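Local coordinates for D-aminopeptidase (Burkholderia sp. LK4, PDB 5TZB), which probably cleaves N-terminal beta-amino acids from peptides as an Ntn-type beta-aminopeptidase, at residues V178-G186 and F194-S202; R203-V214 and H333-A341. All coordinates share one frame; numbering follows the deposited sequence.

Interaction 1. Residues V178-G186 and F194-S202; sequences VAEGGVGGG and FKGGIGTAS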
# COMPACT_ATOMS: atom_id res chain seq x y z
N VAL C 178 -11.40 -31.86 -7.17
CA VAL C 178 -11.20 -30.85 -8.19
C VAL C 178 -10.16 -31.33 -9.21
O VAL C 178 -9.05 -31.69 -8.82
CB VAL C 178 -10.72 -29.51 -7.58
CG1 VAL C 178 -10.51 -28.47 -8.67
CG2 VAL C 178 -11.68 -29.01 -6.53
N ALA C 179 -10.49 -31.31 -10.49
CA ALA C 179 -9.55 -31.74 -11.52
C ALA C 179 -8.35 -30.78 -11.60
O ALA C 179 -8.50 -29.57 -11.46
CB ALA C 179 -10.24 -31.84 -12.88
N GLU C 180 -7.17 -31.35 -11.82
CA GLU C 180 -5.94 -30.55 -11.83
C GLU C 180 -5.19 -30.63 -13.16
O GLU C 180 -5.58 -31.37 -14.07
CB GLU C 180 -5.02 -30.98 -10.68
CG GLU C 180 -5.63 -30.77 -9.30
CD GLU C 180 -4.74 -31.30 -8.18
OE1 GLU C 180 -4.36 -32.50 -8.21
OE2 GLU C 180 -4.41 -30.51 -7.28
N GLY C 181 -4.14 -29.83 -13.29
CA GLY C 181 -3.31 -29.85 -14.48
C GLY C 181 -3.86 -28.97 -15.59
O GLY C 181 -4.39 -27.87 -15.34
N GLY C 182 -3.77 -29.47 -16.82
CA GLY C 182 -4.19 -28.74 -18.00
C GLY C 182 -5.69 -28.71 -18.24
O GLY C 182 -6.16 -29.20 -19.26
N VAL C 183 -6.43 -28.12 -17.30
CA VAL C 183 -7.88 -28.01 -17.39
C VAL C 183 -8.35 -26.60 -17.09
O VAL C 183 -7.64 -25.82 -16.45
CB VAL C 183 -8.58 -28.97 -16.39
CG1 VAL C 183 -8.31 -30.42 -16.75
CG2 VAL C 183 -8.13 -28.67 -14.98
N GLY C 184 -9.55 -26.26 -17.57
CA GLY C 184 -10.13 -24.96 -17.27
C GLY C 184 -9.18 -23.85 -17.64
O GLY C 184 -8.62 -23.84 -18.74
N GLY C 185 -8.94 -22.95 -16.70
CA GLY C 185 -8.02 -21.85 -16.95
C GLY C 185 -6.58 -22.31 -17.09
O GLY C 185 -5.76 -21.60 -17.67
N GLY C 186 -6.25 -23.50 -16.58
CA GLY C 186 -4.87 -23.96 -16.63
C GLY C 186 -4.51 -24.76 -17.86
O GLY C 186 -3.37 -25.21 -18.00
N PHE C 194 7.82 -27.23 -17.43
CA PHE C 194 7.02 -28.44 -17.62
C PHE C 194 5.57 -28.01 -17.82
O PHE C 194 5.26 -26.82 -17.70
CB PHE C 194 7.09 -29.37 -16.42
CG PHE C 194 8.43 -30.00 -16.22
CD1 PHE C 194 8.89 -30.99 -17.09
CD2 PHE C 194 9.21 -29.65 -15.13
CE1 PHE C 194 10.13 -31.59 -16.89
CE2 PHE C 194 10.44 -30.25 -14.92
CZ PHE C 194 10.90 -31.22 -15.80
N LYS C 195 4.68 -28.97 -18.04
CA LYS C 195 3.25 -28.63 -18.13
C LYS C 195 2.73 -28.09 -16.81
O LYS C 195 2.95 -28.68 -15.75
CB LYS C 195 2.42 -29.85 -18.55
CG LYS C 195 0.93 -29.54 -18.74
CD LYS C 195 0.71 -28.60 -19.93
CE LYS C 195 -0.75 -28.18 -20.06
NZ LYS C 195 -1.16 -27.16 -19.04
N GLY C 196 2.01 -26.97 -16.87
CA GLY C 196 1.47 -26.36 -15.68
C GLY C 196 -0.04 -26.39 -15.63
O GLY C 196 -0.67 -27.25 -16.24
N GLY C 197 -0.63 -25.45 -14.88
CA GLY C 197 -2.07 -25.34 -14.80
C GLY C 197 -2.65 -25.38 -13.40
O GLY C 197 -2.09 -24.82 -12.46
N ILE C 198 -3.79 -26.04 -13.27
CA ILE C 198 -4.56 -26.00 -12.03
C ILE C 198 -4.00 -26.94 -10.97
O ILE C 198 -3.69 -28.09 -11.26
CB ILE C 198 -6.04 -26.37 -12.30
CG1 ILE C 198 -6.66 -25.37 -13.28
CG2 ILE C 198 -6.85 -26.40 -11.01
CD1 ILE C 198 -6.65 -23.88 -12.77
N GLY C 199 -3.86 -26.43 -9.74
CA GLY C 199 -3.46 -27.24 -8.60
C GLY C 199 -4.24 -26.83 -7.36
O GLY C 199 -4.65 -25.67 -7.23
N THR C 200 -4.47 -27.78 -6.46
CA THR C 200 -5.23 -27.46 -5.25
C THR C 200 -4.79 -28.32 -4.06
O THR C 200 -4.22 -29.40 -4.25
CB THR C 200 -6.74 -27.65 -5.51
OG1 THR C 200 -7.49 -27.12 -4.42
CG2 THR C 200 -7.09 -29.14 -5.67
N ALA C 201 -5.02 -27.83 -2.86
CA ALA C 201 -4.67 -28.55 -1.63
C ALA C 201 -5.34 -27.89 -0.43
O ALA C 201 -5.86 -26.77 -0.54
CB ALA C 201 -3.15 -28.59 -1.42
N SER C 202 -5.34 -28.58 0.70
CA SER C 202 -5.89 -28.04 1.93
C SER C 202 -5.17 -28.54 3.17
O SER C 202 -4.43 -29.53 3.13
CB SER C 202 -7.38 -28.39 2.03
OG SER C 202 -7.55 -29.77 2.25

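Interaction 2. Residues R203-V214 and H333-A341; sequences RVLAADAGGWTV and HISALFVAA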
# COMPACT_ATOMS: atom_id res chain seq x y z
N ARG C 203 -5.41 -27.84 4.27
CA ARG C 203 -4.91 -28.23 5.58
C ARG C 203 -6.01 -28.03 6.62
O ARG C 203 -6.76 -27.04 6.56
CB ARG C 203 -3.67 -27.41 5.96
CG ARG C 203 -2.45 -27.66 5.10
CD ARG C 203 -1.84 -29.02 5.36
NE ARG C 203 -0.57 -29.21 4.64
CZ ARG C 203 -0.48 -29.67 3.40
NH1 ARG C 203 -1.57 -29.99 2.72
NH2 ARG C 203 0.72 -29.81 2.83
N VAL C 204 -6.09 -28.94 7.58
CA VAL C 204 -7.05 -28.81 8.67
C VAL C 204 -6.28 -28.60 9.97
O VAL C 204 -5.41 -29.39 10.30
CB VAL C 204 -7.93 -30.08 8.80
CG1 VAL C 204 -8.90 -29.93 9.97
CG2 VAL C 204 -8.70 -30.37 7.51
N LEU C 205 -6.61 -27.55 10.70
CA LEU C 205 -5.95 -27.32 11.99
C LEU C 205 -6.53 -28.26 13.04
O LEU C 205 -7.66 -28.74 12.91
CB LEU C 205 -6.13 -25.87 12.45
CG LEU C 205 -5.60 -24.77 11.55
CD1 LEU C 205 -5.52 -23.42 12.27
CD2 LEU C 205 -4.26 -25.16 10.98
N ALA C 206 -5.74 -28.53 14.07
CA ALA C 206 -6.20 -29.35 15.19
C ALA C 206 -7.26 -28.61 16.01
O ALA C 206 -7.38 -27.39 15.93
CB ALA C 206 -5.03 -29.76 16.07
N ALA C 207 -8.02 -29.37 16.79
CA ALA C 207 -9.07 -28.80 17.62
C ALA C 207 -8.53 -27.75 18.59
O ALA C 207 -9.12 -26.68 18.75
CB ALA C 207 -9.78 -29.91 18.37
N ASP C 208 -7.40 -28.04 19.22
CA ASP C 208 -6.75 -27.10 20.13
C ASP C 208 -6.25 -25.82 19.41
O ASP C 208 -5.79 -24.89 20.08
CB ASP C 208 -5.62 -27.77 20.91
CG ASP C 208 -4.42 -28.09 20.06
OD1 ASP C 208 -4.58 -28.28 18.83
OD2 ASP C 208 -3.31 -28.17 20.63
N ALA C 209 -6.21 -25.83 18.08
CA ALA C 209 -5.80 -24.67 17.27
C ALA C 209 -6.98 -23.97 16.55
O ALA C 209 -6.77 -23.14 15.67
CB ALA C 209 -4.74 -25.08 16.25
N GLY C 210 -8.22 -24.34 16.89
CA GLY C 210 -9.38 -23.72 16.27
C GLY C 210 -10.15 -24.59 15.29
O GLY C 210 -11.28 -24.29 14.92
N GLY C 211 -9.54 -25.69 14.86
CA GLY C 211 -10.19 -26.64 13.97
C GLY C 211 -10.51 -26.14 12.57
O GLY C 211 -11.21 -26.82 11.81
N TRP C 212 -9.99 -24.97 12.20
CA TRP C 212 -10.31 -24.40 10.89
C TRP C 212 -9.61 -25.10 9.72
O TRP C 212 -8.55 -25.73 9.87
CB TRP C 212 -9.97 -22.91 10.87
CG TRP C 212 -10.70 -22.16 11.92
CD1 TRP C 212 -12.05 -22.08 12.07
CD2 TRP C 212 -10.13 -21.40 12.98
NE1 TRP C 212 -12.36 -21.31 13.16
CE2 TRP C 212 -11.19 -20.88 13.74
CE3 TRP C 212 -8.81 -21.10 13.36
CZ2 TRP C 212 -10.99 -20.07 14.85
CZ3 TRP C 212 -8.60 -20.30 14.46
CH2 TRP C 212 -9.69 -19.79 15.21
N THR C 213 -10.23 -25.00 8.55
CA THR C 213 -9.67 -25.52 7.31
C THR C 213 -9.15 -24.38 6.44
O THR C 213 -9.78 -23.32 6.35
CB THR C 213 -10.72 -26.32 6.53
OG1 THR C 213 -11.16 -27.42 7.33
CG2 THR C 213 -10.14 -26.83 5.20
N VAL C 214 -7.98 -24.59 5.83
CA VAL C 214 -7.42 -23.65 4.86
C VAL C 214 -7.19 -24.37 3.54
O VAL C 214 -6.51 -25.41 3.50
CB VAL C 214 -6.08 -23.04 5.35
CG1 VAL C 214 -5.52 -22.09 4.31
CG2 VAL C 214 -6.27 -22.31 6.65
N HIS C 333 -3.85 -17.06 17.48
CA HIS C 333 -4.34 -18.25 16.76
C HIS C 333 -4.11 -18.12 15.26
O HIS C 333 -4.35 -19.06 14.49
CB HIS C 333 -5.83 -18.51 17.02
CG HIS C 333 -6.11 -19.19 18.32
ND1 HIS C 333 -5.98 -18.56 19.54
CD2 HIS C 333 -6.47 -20.47 18.60
CE1 HIS C 333 -6.28 -19.41 20.51
NE2 HIS C 333 -6.58 -20.57 19.96
N ILE C 334 -3.60 -16.97 14.81
CA ILE C 334 -3.53 -16.76 13.37
C ILE C 334 -2.28 -17.39 12.73
O ILE C 334 -2.30 -17.71 11.54
CB ILE C 334 -3.60 -15.25 12.99
CG1 ILE C 334 -4.05 -15.06 11.54
CG2 ILE C 334 -2.28 -14.56 13.24
CD1 ILE C 334 -4.63 -13.65 11.21
N SER C 335 -1.20 -17.60 13.50
CA SER C 335 0.01 -18.21 12.92
C SER C 335 -0.23 -19.61 12.35
O SER C 335 0.31 -19.95 11.31
CB SER C 335 1.15 -18.30 13.94
OG SER C 335 1.60 -17.01 14.32
N ALA C 336 -1.05 -20.42 13.03
CA ALA C 336 -1.35 -21.77 12.51
C ALA C 336 -2.11 -21.66 11.17
O ALA C 336 -2.05 -22.58 10.34
CB ALA C 336 -2.16 -22.57 13.53
N LEU C 337 -2.83 -20.56 10.96
CA LEU C 337 -3.47 -20.31 9.66
C LEU C 337 -2.44 -19.89 8.59
O LEU C 337 -2.55 -20.32 7.44
CB LEU C 337 -4.58 -19.26 9.78
CG LEU C 337 -5.85 -19.62 10.59
CD1 LEU C 337 -6.71 -18.40 10.87
CD2 LEU C 337 -6.67 -20.69 9.84
N PHE C 338 -1.46 -19.06 8.97
CA PHE C 338 -0.36 -18.69 8.07
C PHE C 338 0.41 -19.94 7.60
O PHE C 338 0.65 -20.13 6.41
CB PHE C 338 0.61 -17.74 8.77
CG PHE C 338 0.04 -16.35 9.03
CD1 PHE C 338 -1.15 -15.95 8.47
CD2 PHE C 338 0.72 -15.48 9.87
CE1 PHE C 338 -1.66 -14.67 8.73
CE2 PHE C 338 0.23 -14.20 10.12
CZ PHE C 338 -0.97 -13.80 9.55
N VAL C 339 0.81 -20.77 8.56
CA VAL C 339 1.53 -22.02 8.25
C VAL C 339 0.72 -22.88 7.28
O VAL C 339 1.22 -23.35 6.25
CB VAL C 339 1.79 -22.84 9.54
CG1 VAL C 339 2.33 -24.25 9.22
CG2 VAL C 339 2.75 -22.10 10.48
N ALA C 340 -0.56 -23.07 7.60
CA ALA C 340 -1.43 -23.90 6.78
C ALA C 340 -1.56 -23.37 5.36
O ALA C 340 -1.55 -24.16 4.42
CB ALA C 340 -2.81 -24.02 7.41
N ALA C 341 -1.73 -22.06 5.20
CA ALA C 341 -1.89 -21.47 3.89
C ALA C 341 -0.63 -21.66 3.08
O ALA C 341 -0.70 -22.00 1.90
CB ALA C 341 -2.27 -19.96 3.97
O HOH W 1 -7.39 -22.96 21.10
O HOH W 2 -4.73 -21.52 15.57

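Interaction 1. Residues V178-G186 and F194-S202
G181 and I198 form a single antiparallel beta bridge, a hydrogen-bonded pair that fastens the glycine-rich loop of residues 178-186 onto strand 197-204 of a central sheet in this Ntn-hydrolase fold. G181 N gives an almost straight bond (175°) to I198 O at 2.7 Å, meeting a lone pair in the carbonyl plane. The return bond, I198 N to G181 O, measures 2.8 Å. G181 O also accepts from V183 N across the inverse gamma turn centred on G182, and the two donors arrive from opposite faces of its plane.

I198 is a branched wedge aimed at the loop: CG2 lies by A179 O, while CG1 sits against V183 O and close to G186 N. The V183 side chain crosses that of I198 at about a right angle, V183 CG2 lying 4.0 Å from I198 CG1, and H51 of strand 48-56 touches both. Glycines bring G186 CA and G197 CA within 3.6 Å; G197 CA lies against both G181 O and G186 O, a place with room only for glycine, which also suits its phi of 125°.

E180 reaches across to the strand, extended beyond CG. With CG anti to the carbonyl carbon (chi1 -62°), OE2 arrives at T200 N, which it accepts from at 2.9 Å on the anti lone pair. The two side chains cross at about a right angle, OE2 resting 3.4 Å from T200 CG2. R22 supplies a salt bridge to OE2, while T200 OG1 bonds to A216 O and I41 N. K195 suits the other end because its long chain, bent at chi2 and chi4, curls back over carbonyls that include T187 O and M189 O: NZ donates to G196 O from above the carbonyl plane, and more weakly to G186 O at 3.1 Å.

Interaction 2. Residues R203-V214 and H333-A341
Helix 331-355 packs against one face of the beta-hairpin of residues 203-214, bringing R203 CA within 5.7 Å of A340 CA at the strand end and A209 CA within 6.6 Å of H333 CA at the turn. This is a helix packed on a sheet, as in the layered alpha-beta-beta-alpha architecture of Ntn hydrolases.

The small residues A336 and A340 let the hairpin settle close to the helix. L205 drops its two methyls on them: CD1 lies 3.7 Å from A336 CB, while CD2 reaches A336 O and A340 CB. The L337 side chain crosses that of L205 at about a right angle and pushes CD2 between it and V214, where the closest methyl, V214 CG2, is 3.6 Å away. V214 spreads its two methyls over the helix surface, CG1, anti to the backbone N (chi1 179°), on A341 and CG2 on L337 and A340. R203 uses its aliphatic root here, CB against A340 CB, and sends its guanidinium on to salt bridges with E343 and E347.

Nearer the turn, the W212 and H333 side chains cross at about a right angle, with H333 CB at the indole edge near CZ3. The polar links are made by water. One water, in the plane of the imidazole, joins H333 NE2 to D208 O; K319 of a neighbouring subunit also bonds to D208 O. The other lies by the helix kink, where L337 N bonds weakly to I334 O rather than to H333 O; it donates to A209 O at 2.6 Å and to H333 O at 2.7 Å.

From the N terminus, the loop at 178-186 comes first; interaction 1 closes a short excursion containing strand 190-191 by bringing 194-202 back against 178-186. The chain then continues along strand 197-204 directly into interaction 2, where the hairpin with strand 213-220 meets residues 333-341 of helix 331-355, with 118 residues between the segments. The contacts therefore follow in series, neither nesting nor crossing: one is a local closure, the other a long-range one. They share a strand and abut where S202 CB packs on V214 O. The same helix serves both, since its later residues N351 and A355 touch E180, tying the loop, sheet and helix layer together.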